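Long-range contacts in putative transcriptional regulator (Clostridium difficile, PDB 3QI7), which is of unknown function but has a fold like that of periplasmic binding proteins and may bind a small ligand such as a sugar: residues A[15-20]-A[57-62]; A[304-309]-A[362-367]. All blocks are in the same frame, centred on the assembly; numbering follows the deposited sequence. Where two conformers were deposited one is given.

In the fold
Interactions 1 and 2 lie on the same mixed sheet, their centres about 20 Å apart and their nearest atoms about 8 Å apart, so the two contacts do not touch. Two helices connect them. Helix 306-324 starts in interaction 2, where Met306 and Phe309 face strand 361-370, and farther along its length Ile315 and Thr319 reach Val15, Val17 and Ile59 of interaction 1. Helix 26-42 meets Ala308 through Val27 and Met31, and meets Val17 and Ile59 through Val32 and Met35. Interaction 1 pairs two parallel strands through their backbones, whereas interaction 2 packs the start of helix 306-324 on strand 361-370 of the same sheet.

Interaction 1: residues A[15-20]-A[57-62]; sequences VAVVTQ and QTIKHV
Strands 15-19 and 57-62 run parallel, at 27° to each other, and the backbone ladder pairs Val15 with Ile59, Ala16 with Lys60, Val17 with His61 and Val18 with Val62. Five N-H...O bonds hold it together. Val17 O receives Val62 N at 2.9 Å, with the donor above the carbonyl plane, whereas Thr19 N meets Val62 O at 3.0 Å almost along the C=O axis.

His61 leaves the sheet on the face it shares with Val15, Val17 and Ile59. From CB, CG lies anti to the backbone N (chi1 -167°), which turns the ring along the strand toward Thr19. CD2 comes edge-on to Val17 O at 3.3 Å. At the tip, NE2 donates to Thr19 OG1 at 2.8 Å, with the oxygen practically in the ring plane. ND1, on the other branch of the ring, is hydrogen-bonded to Glu33 OE2 of helix 26-42, the helix that links these neighbouring strands in a beta-alpha-beta crossover; with strand 88-94 on the far side of 13-19, the strand order is the 2-1-3 of a periplasmic-binding-protein-like alpha/beta lobe. Two bonds therefore fix the ring's rotation, and with NE2 donating to Thr19 and ND1 beside a carboxylate, the imidazole is probably often protonated.

Thr19 OG1 sits between its backbone N and carbonyl carbon (chi1 77°), where it takes the histidine N-H and itself donates a hydrogen bond to Gln20 O at 2.7 Å. Its methyl CG2 comes within 3.5 Å of His61 NE2. Beside this polar chain, the Val17 and Ile59 side chains cross obliquely, CG2 to CG2 at 3.9 Å. On the opposite face, which also carries Ala16 and Lys60, Val18 and Val62 lie side by side and point the same way, Val18 CG2 resting 3.9 Å from Val62 CB.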
ATOM      1  N   VAL A  15     -19.136  -7.320   7.960  1.00 28.66           N
ATOM      2  CA  VAL A  15     -18.141  -6.276   7.768  1.00 29.21           C
ATOM      3  C   VAL A  15     -18.237  -5.834   6.312  1.00 27.10           C
ATOM      4  O   VAL A  15     -17.908  -6.588   5.401  1.00 26.36           O
ATOM      5  CB  VAL A  15     -16.722  -6.780   8.085  1.00 28.79           C
ATOM      6  CG1 VAL A  15     -15.692  -5.657   7.863  1.00 29.55           C
ATOM      7  CG2 VAL A  15     -16.644  -7.282   9.553  1.00 30.34           C
ATOM      8  N   ALA A  16     -18.728  -4.627   6.090  1.00 27.01           N
ATOM      9  CA  ALA A  16     -18.848  -4.119   4.732  1.00 28.35           C
ATOM     10  C   ALA A  16     -17.499  -3.544   4.320  1.00 27.25           C
ATOM     11  O   ALA A  16     -16.882  -2.844   5.113  1.00 25.86           O
ATOM     12  CB  ALA A  16     -19.957  -3.048   4.642  1.00 28.10           C
ATOM     13  N   VAL A  17     -17.062  -3.847   3.095  1.00 25.18           N
ATOM     14  CA  VAL A  17     -15.795  -3.392   2.579  1.00 25.64           C
ATOM     15  C   VAL A  17     -16.004  -2.743   1.216  1.00 27.35           C
ATOM     16  O   VAL A  17     -16.437  -3.397   0.267  1.00 26.16           O
ATOM     17  CB  VAL A  17     -14.755  -4.551   2.458  1.00 24.55           C
ATOM     18  CG1 VAL A  17     -13.433  -4.004   2.032  1.00 21.33           C
ATOM     19  CG2 VAL A  17     -14.615  -5.290   3.807  1.00 18.77           C
ATOM     20  N   VAL A  18     -15.677  -1.451   1.127  1.00 24.87           N
ATOM     21  CA  VAL A  18     -15.877  -0.667  -0.081  1.00 23.04           C
ATOM     22  C   VAL A  18     -14.567  -0.532  -0.852  1.00 23.33           C
ATOM     23  O   VAL A  18     -13.544  -0.068  -0.304  1.00 20.96           O
ATOM     24  CB  VAL A  18     -16.397   0.743   0.285  1.00 25.97           C
ATOM     25  CG1 VAL A  18     -16.655   1.595  -1.001  1.00 21.82           C
ATOM     26  CG2 VAL A  18     -17.617   0.619   1.154  1.00 23.70           C
ATOM     27  N   THR A  19     -14.577  -0.953  -2.112  1.00 22.94           N
ATOM     28  CA  THR A  19     -13.430  -0.781  -2.975  1.00 23.34           C
ATOM     29  C   THR A  19     -13.863  -0.213  -4.322  1.00 25.16           C
ATOM     30  O   THR A  19     -15.049  -0.217  -4.649  1.00 22.29           O
ATOM     31  CB  THR A  19     -12.707  -2.111  -3.260  1.00 25.31           C
ATOM     32  OG1 THR A  19     -13.444  -2.859  -4.218  1.00 23.76           O
ATOM     33  CG2 THR A  19     -12.535  -2.963  -1.980  1.00 26.52           C
ATOM     34  N   GLN A  20     -12.887   0.244  -5.100  1.00 25.69           N
ATOM     35  CA  GLN A  20     -13.095   0.485  -6.526  1.00 27.06           C
ATOM     36  C   GLN A  20     -13.277  -0.854  -7.267  1.00 28.76           C
ATOM     37  O   GLN A  20     -12.963  -1.933  -6.718  1.00 27.69           O
ATOM     38  CB  GLN A  20     -11.945   1.311  -7.114  1.00 27.03           C
ATOM     39  CG  GLN A  20     -11.860   2.762  -6.546  1.00 26.02           C
ATOM     40  CD  GLN A  20     -10.655   3.559  -7.076  1.00 31.60           C
ATOM     41  OE1 GLN A  20      -9.962   4.257  -6.318  1.00 30.74           O
ATOM     42  NE2 GLN A  20     -10.397   3.445  -8.379  1.00 28.70           N
ATOM     43  N   GLN A  57     -19.163 -14.297  10.958  1.00 34.76           N
ATOM     44  CA  GLN A  57     -18.894 -13.034  10.292  1.00 36.14           C
ATOM     45  C   GLN A  57     -18.775 -13.274   8.793  1.00 32.76           C
ATOM     46  O   GLN A  57     -18.201 -14.281   8.364  1.00 32.79           O
ATOM     47  CB  GLN A  57     -17.589 -12.383  10.807  1.00 36.95           C
ATOM     48  CG  GLN A  57     -16.887 -13.096  11.971  1.00 47.06           C
ATOM     49  CD  GLN A  57     -15.833 -14.099  11.536  1.00 48.04           C
ATOM     50  OE1 GLN A  57     -14.803 -14.232  12.186  1.00 57.86           O
ATOM     51  NE2 GLN A  57     -16.087 -14.819  10.446  1.00 61.97           N
ATOM     52  N   THR A  58     -19.316 -12.351   8.008  1.00 33.45           N
ATOM     53  CA  THR A  58     -19.156 -12.368   6.545  1.00 33.83           C
ATOM     54  C   THR A  58     -18.745 -10.976   6.067  1.00 32.77           C
ATOM     55  O   THR A  58     -18.956  -9.972   6.745  1.00 32.98           O
ATOM     56  CB  THR A  58     -20.476 -12.782   5.763  1.00 36.65           C
ATOM     57  OG1 THR A  58     -21.558 -11.954   6.178  1.00 34.73           O
ATOM     58  CG2 THR A  58     -20.852 -14.265   5.946  1.00 34.39           C
ATOM     59  N   ILE A  59     -18.166 -10.931   4.888  1.00 32.48           N
ATOM     60  CA  ILE A  59     -17.784  -9.681   4.286  1.00 32.62           C
ATOM     61  C   ILE A  59     -18.833  -9.313   3.248  1.00 33.58           C
ATOM     62  O   ILE A  59     -19.243 -10.163   2.446  1.00 32.36           O
ATOM     63  CB  ILE A  59     -16.392  -9.790   3.635  1.00 32.74           C
ATOM     64  CG1 ILE A  59     -15.323  -9.785   4.742  1.00 36.09           C
ATOM     65  CG2 ILE A  59     -16.165  -8.634   2.667  1.00 28.46           C
ATOM     66  CD1 ILE A  59     -13.964 -10.314   4.306  1.00 40.44           C
ATOM     67  N   LYS A  60     -19.306  -8.070   3.305  1.00 28.80           N
ATOM     68  CA  LYS A  60     -20.134  -7.536   2.244  1.00 33.00           C
ATOM     69  C   LYS A  60     -19.306  -6.605   1.378  1.00 30.27           C
ATOM     70  O   LYS A  60     -19.021  -5.451   1.773  1.00 29.12           O
ATOM     71  CB  LYS A  60     -21.347  -6.774   2.808  1.00 30.22           C
ATOM     72  CG  LYS A  60     -22.326  -6.248   1.740  1.00 35.60           C
ATOM     73  CD  LYS A  60     -23.636  -5.797   2.388  1.00 46.12           C
ATOM     74  CE  LYS A  60     -24.804  -5.716   1.382  1.00 48.63           C
ATOM     75  NZ  LYS A  60     -24.822  -4.379   0.771  1.00 49.89           N
ATOM     76  N   HIS A  61     -18.944  -7.091   0.199  1.00 28.26           N
ATOM     77  CA  HIS A  61     -18.147  -6.302  -0.726  1.00 29.13           C
ATOM     78  C   HIS A  61     -18.993  -5.301  -1.531  1.00 29.35           C
ATOM     79  O   HIS A  61     -19.793  -5.675  -2.386  1.00 30.76           O
ATOM     80  CB  HIS A  61     -17.364  -7.223  -1.665  1.00 30.30           C
ATOM     81  CG  HIS A  61     -16.295  -6.528  -2.448  1.00 26.77           C
ATOM     82  ND1 HIS A  61     -15.520  -7.180  -3.383  1.00 24.61           N
ATOM     83  CD2 HIS A  61     -15.871  -5.243  -2.443  1.00 26.50           C
ATOM     84  CE1 HIS A  61     -14.655  -6.331  -3.909  1.00 28.72           C
ATOM     85  NE2 HIS A  61     -14.857  -5.144  -3.368  1.00 28.51           N
ATOM     86  N   VAL A  62     -18.767  -4.021  -1.275  1.00 27.66           N
ATOM     87  CA  VAL A  62     -19.473  -2.935  -1.943  1.00 27.85           C
ATOM     88  C   VAL A  62     -18.553  -2.318  -2.991  1.00 28.13           C
ATOM     89  O   VAL A  62     -17.415  -1.912  -2.670  1.00 27.92           O
ATOM     90  CB  VAL A  62     -19.852  -1.843  -0.928  1.00 31.02           C
ATOM     91  CG1 VAL A  62     -20.576  -0.660  -1.622  1.00 28.04           C
ATOM     92  CG2 VAL A  62     -20.703  -2.415   0.208  1.00 34.19           C
TER

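Interaction 2: residues A[304-309]-A[362-367]; sequences MPMDAF and QSVILS
Leu366 sends its two methyls in different directions, CD2 to the ring of Phe309 and CD1 to the backbone just before helix 306-324. CD2 stands over the centre of the Phe309 ring, 3.9 Å from the centroid and only 12° off the ring normal, a CH-pi contact. CD1 lies 3.7 Å from Met304 O, an oxygen that is buried here and finds no polar partner. In Phe309, CG anti to the backbone N (chi1 180°) carries the ring toward the strand, and chi2 turns its face to Leu366. Val364, two residues before Leu366 on the same side of the strand, meets the ring obliquely, its CG2 4.2 Å from Phe309 CE2.

Pro305 is the N-cap, and its carbonyl accepts both Ala308 N and Phe309 N, closing the first turn, from which Met306 and Phe309 reach strand 361-370. That strand lies in the mixed sheet of the alpha/beta lobe, parallel to 134-137 and antiparallel to 349-353.

Met306, a selenomethionine, is bent at both chi2 and chi3, so the chain is kinked rather than extended, and it slides past Val364 in the opposite direction. Its CE methyl presses on Val364 CG1 at 3.4 Å, tighter than usual for two carbons, and SE lies 4.2 Å from Leu366 CD1. Val138 also touches Met306, while Phe345 of helix 334-345 meets the Phe309 ring with planes at about 55°.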
HETATM    1  N   MSE A 304       4.303  -7.890   1.382  1.00 23.73           N
HETATM    2  CA  MSE A 304       3.085  -7.757   0.572  0.70 25.90           C
HETATM    3  C   MSE A 304       2.856  -6.300   0.180  1.00 24.11           C
HETATM    4  O   MSE A 304       3.375  -5.410   0.836  1.00 24.47           O
HETATM    5  CB  MSE A 304       1.845  -8.338   1.298  0.70 26.12           C
HETATM    6  CG  MSE A 304       1.609  -7.912   2.735  0.70 28.82           C
HETATM    7 SE   MSE A 304       0.257  -8.999   3.700  0.52 24.70          SE
HETATM    8  CE  MSE A 304      -1.250  -8.942   2.490  0.70 24.33           C
ATOM      9  N   PRO A 305       2.071  -6.055  -0.880  1.00 19.52           N
ATOM     10  CA  PRO A 305       1.858  -4.664  -1.235  1.00 19.83           C
ATOM     11  C   PRO A 305       0.993  -3.971  -0.221  1.00 18.41           C
ATOM     12  O   PRO A 305       0.173  -4.614   0.395  1.00 19.51           O
ATOM     13  CB  PRO A 305       1.105  -4.725  -2.551  1.00 21.36           C
ATOM     14  CG  PRO A 305       0.906  -6.229  -2.876  1.00 23.14           C
ATOM     15  CD  PRO A 305       1.255  -6.994  -1.683  1.00 22.47           C
HETATM   16  N   MSE A 306       1.164  -2.680  -0.081  1.00 19.17           N
HETATM   17  CA  MSE A 306       0.321  -1.920   0.845  1.00 20.78           C
HETATM   18  C   MSE A 306      -1.187  -1.934   0.397  1.00 22.41           C
HETATM   19  O   MSE A 306      -2.112  -1.929   1.238  1.00 19.53           O
HETATM   20  CB  MSE A 306       0.844  -0.485   0.947  1.00 23.95           C
HETATM   21  CG  MSE A 306       2.063  -0.316   1.834  1.00 30.91           C
HETATM   22 SE   MSE A 306       1.579  -0.769   3.710  0.75 35.22          SE
HETATM   23  CE  MSE A 306       0.438   0.608   4.157  1.00 35.89           C
ATOM     24  N   ASP A 307      -1.425  -1.960  -0.914  1.00 22.14           N
ATOM     25  CA  ASP A 307      -2.785  -2.062  -1.458  1.00 25.07           C
ATOM     26  C   ASP A 307      -3.517  -3.327  -1.009  1.00 23.34           C
ATOM     27  O   ASP A 307      -4.754  -3.357  -1.000  1.00 25.12           O
ATOM     28  CB  ASP A 307      -2.782  -2.046  -3.007  1.00 29.15           C
ATOM     29  CG  ASP A 307      -2.575  -0.640  -3.597  1.00 36.43           C
ATOM     30  OD1 ASP A 307      -2.478   0.327  -2.825  1.00 35.90           O
ATOM     31  OD2 ASP A 307      -2.511  -0.516  -4.843  1.00 44.18           O
ATOM     32  N   ALA A 308      -2.771  -4.374  -0.678  1.00 17.89           N
ATOM     33  CA  ALA A 308      -3.339  -5.588  -0.082  1.00 18.92           C
ATOM     34  C   ALA A 308      -3.317  -5.600   1.453  1.00 19.95           C
ATOM     35  O   ALA A 308      -4.285  -5.994   2.102  1.00 20.97           O
ATOM     36  CB  ALA A 308      -2.641  -6.857  -0.646  1.00 19.13           C
ATOM     37  N   PHE A 309      -2.220  -5.138   2.035  1.00 20.98           N
ATOM     38  CA  PHE A 309      -2.099  -5.121   3.483  1.00 18.40           C
ATOM     39  C   PHE A 309      -3.120  -4.246   4.210  1.00 19.41           C
ATOM     40  O   PHE A 309      -3.724  -4.710   5.178  1.00 17.55           O
ATOM     41  CB  PHE A 309      -0.653  -4.757   3.910  1.00 14.95           C
ATOM     42  CG  PHE A 309      -0.466  -4.721   5.382  1.00 17.62           C
ATOM     43  CD1 PHE A 309      -0.371  -5.896   6.110  1.00 15.26           C
ATOM     44  CD2 PHE A 309      -0.468  -3.492   6.067  1.00 19.04           C
ATOM     45  CE1 PHE A 309      -0.205  -5.862   7.511  1.00 18.59           C
ATOM     46  CE2 PHE A 309      -0.300  -3.436   7.447  1.00 21.25           C
ATOM     47  CZ  PHE A 309      -0.199  -4.623   8.178  1.00 16.65           C
ATOM     48  N   GLN A 362      -3.049   6.195  12.042  1.00 20.47           N
ATOM     49  CA  GLN A 362      -1.767   5.534  12.242  1.00 19.27           C
ATOM     50  C   GLN A 362      -1.189   5.207  10.888  1.00 20.40           C
ATOM     51  O   GLN A 362      -1.892   4.629  10.063  1.00 21.47           O
ATOM     52  CB  GLN A 362      -1.952   4.244  13.049  1.00 19.95           C
ATOM     53  CG  GLN A 362      -2.323   4.495  14.550  1.00 22.87           C
ATOM     54  CD  GLN A 362      -1.151   4.845  15.444  1.00 27.94           C
ATOM     55  OE1 GLN A 362      -0.003   4.513  15.135  1.00 23.80           O
ATOM     56  NE2 GLN A 362      -1.440   5.461  16.614  1.00 19.02           N
ATOM     57  N   SER A 363       0.039   5.654  10.618  1.00 21.14           N
ATOM     58  CA  SER A 363       0.670   5.323   9.355  1.00 21.50           C
ATOM     59  C   SER A 363       1.549   4.127   9.609  1.00 21.85           C
ATOM     60  O   SER A 363       1.991   3.923  10.738  1.00 22.74           O
ATOM     61  CB  SER A 363       1.434   6.497   8.762  1.00 25.30           C
ATOM     62  OG  SER A 363       2.523   6.854   9.562  1.00 34.28           O
ATOM     63  N   VAL A 364       1.812   3.348   8.565  1.00 17.78           N
ATOM     64  CA  VAL A 364       2.543   2.096   8.724  1.00 21.36           C
ATOM     65  C   VAL A 364       3.618   1.953   7.664  1.00 22.67           C
ATOM     66  O   VAL A 364       3.431   2.393   6.540  1.00 23.54           O
ATOM     67  CB  VAL A 364       1.570   0.849   8.706  1.00 25.10           C
ATOM     68  CG1 VAL A 364       0.642   0.877   7.534  1.00 22.69           C
ATOM     69  CG2 VAL A 364       2.324  -0.486   8.729  1.00 20.73           C
ATOM     70  N   ILE A 365       4.744   1.361   8.049  1.00 21.31           N
ATOM     71  CA  ILE A 365       5.788   0.939   7.123  1.00 22.35           C
ATOM     72  C   ILE A 365       6.010  -0.511   7.469  1.00 19.87           C
ATOM     73  O   ILE A 365       6.152  -0.829   8.637  1.00 20.31           O
ATOM     74  CB  ILE A 365       7.156   1.693   7.329  1.00 22.87           C
ATOM     75  CG1 ILE A 365       7.012   3.209   7.086  1.00 28.20           C
ATOM     76  CG2 ILE A 365       8.272   1.083   6.415  1.00 23.15           C
ATOM     77  CD1 ILE A 365       6.621   3.611   5.677  1.00 31.49           C
ATOM     78  N   LEU A 366       6.023  -1.387   6.482  1.00 16.83           N
ATOM     79  CA  LEU A 366       6.281  -2.818   6.756  1.00 18.88           C
ATOM     80  C   LEU A 366       7.777  -3.096   6.816  1.00 20.45           C
ATOM     81  O   LEU A 366       8.566  -2.338   6.261  1.00 18.96           O
ATOM     82  CB  LEU A 366       5.651  -3.689   5.657  1.00 21.33           C
ATOM     83  CG  LEU A 366       4.140  -3.550   5.591  1.00 22.66           C
ATOM     84  CD1 LEU A 366       3.580  -4.398   4.419  1.00 21.01           C
ATOM     85  CD2 LEU A 366       3.519  -3.973   6.932  1.00 19.30           C
ATOM     86  N   SER A 367       8.146  -4.184   7.482  1.00 21.38           N
ATOM     87  CA  SER A 367       9.518  -4.645   7.517  1.00 21.40           C
ATOM     88  C   SER A 367      10.008  -4.944   6.131  1.00 21.21           C
ATOM     89  O   SER A 367       9.253  -5.298   5.243  1.00 21.40           O
ATOM     90  CB  SER A 367       9.698  -5.892   8.376  1.00 25.67           C
ATOM     91  OG  SER A 367       9.710  -5.541   9.742  1.00 30.56           O
TER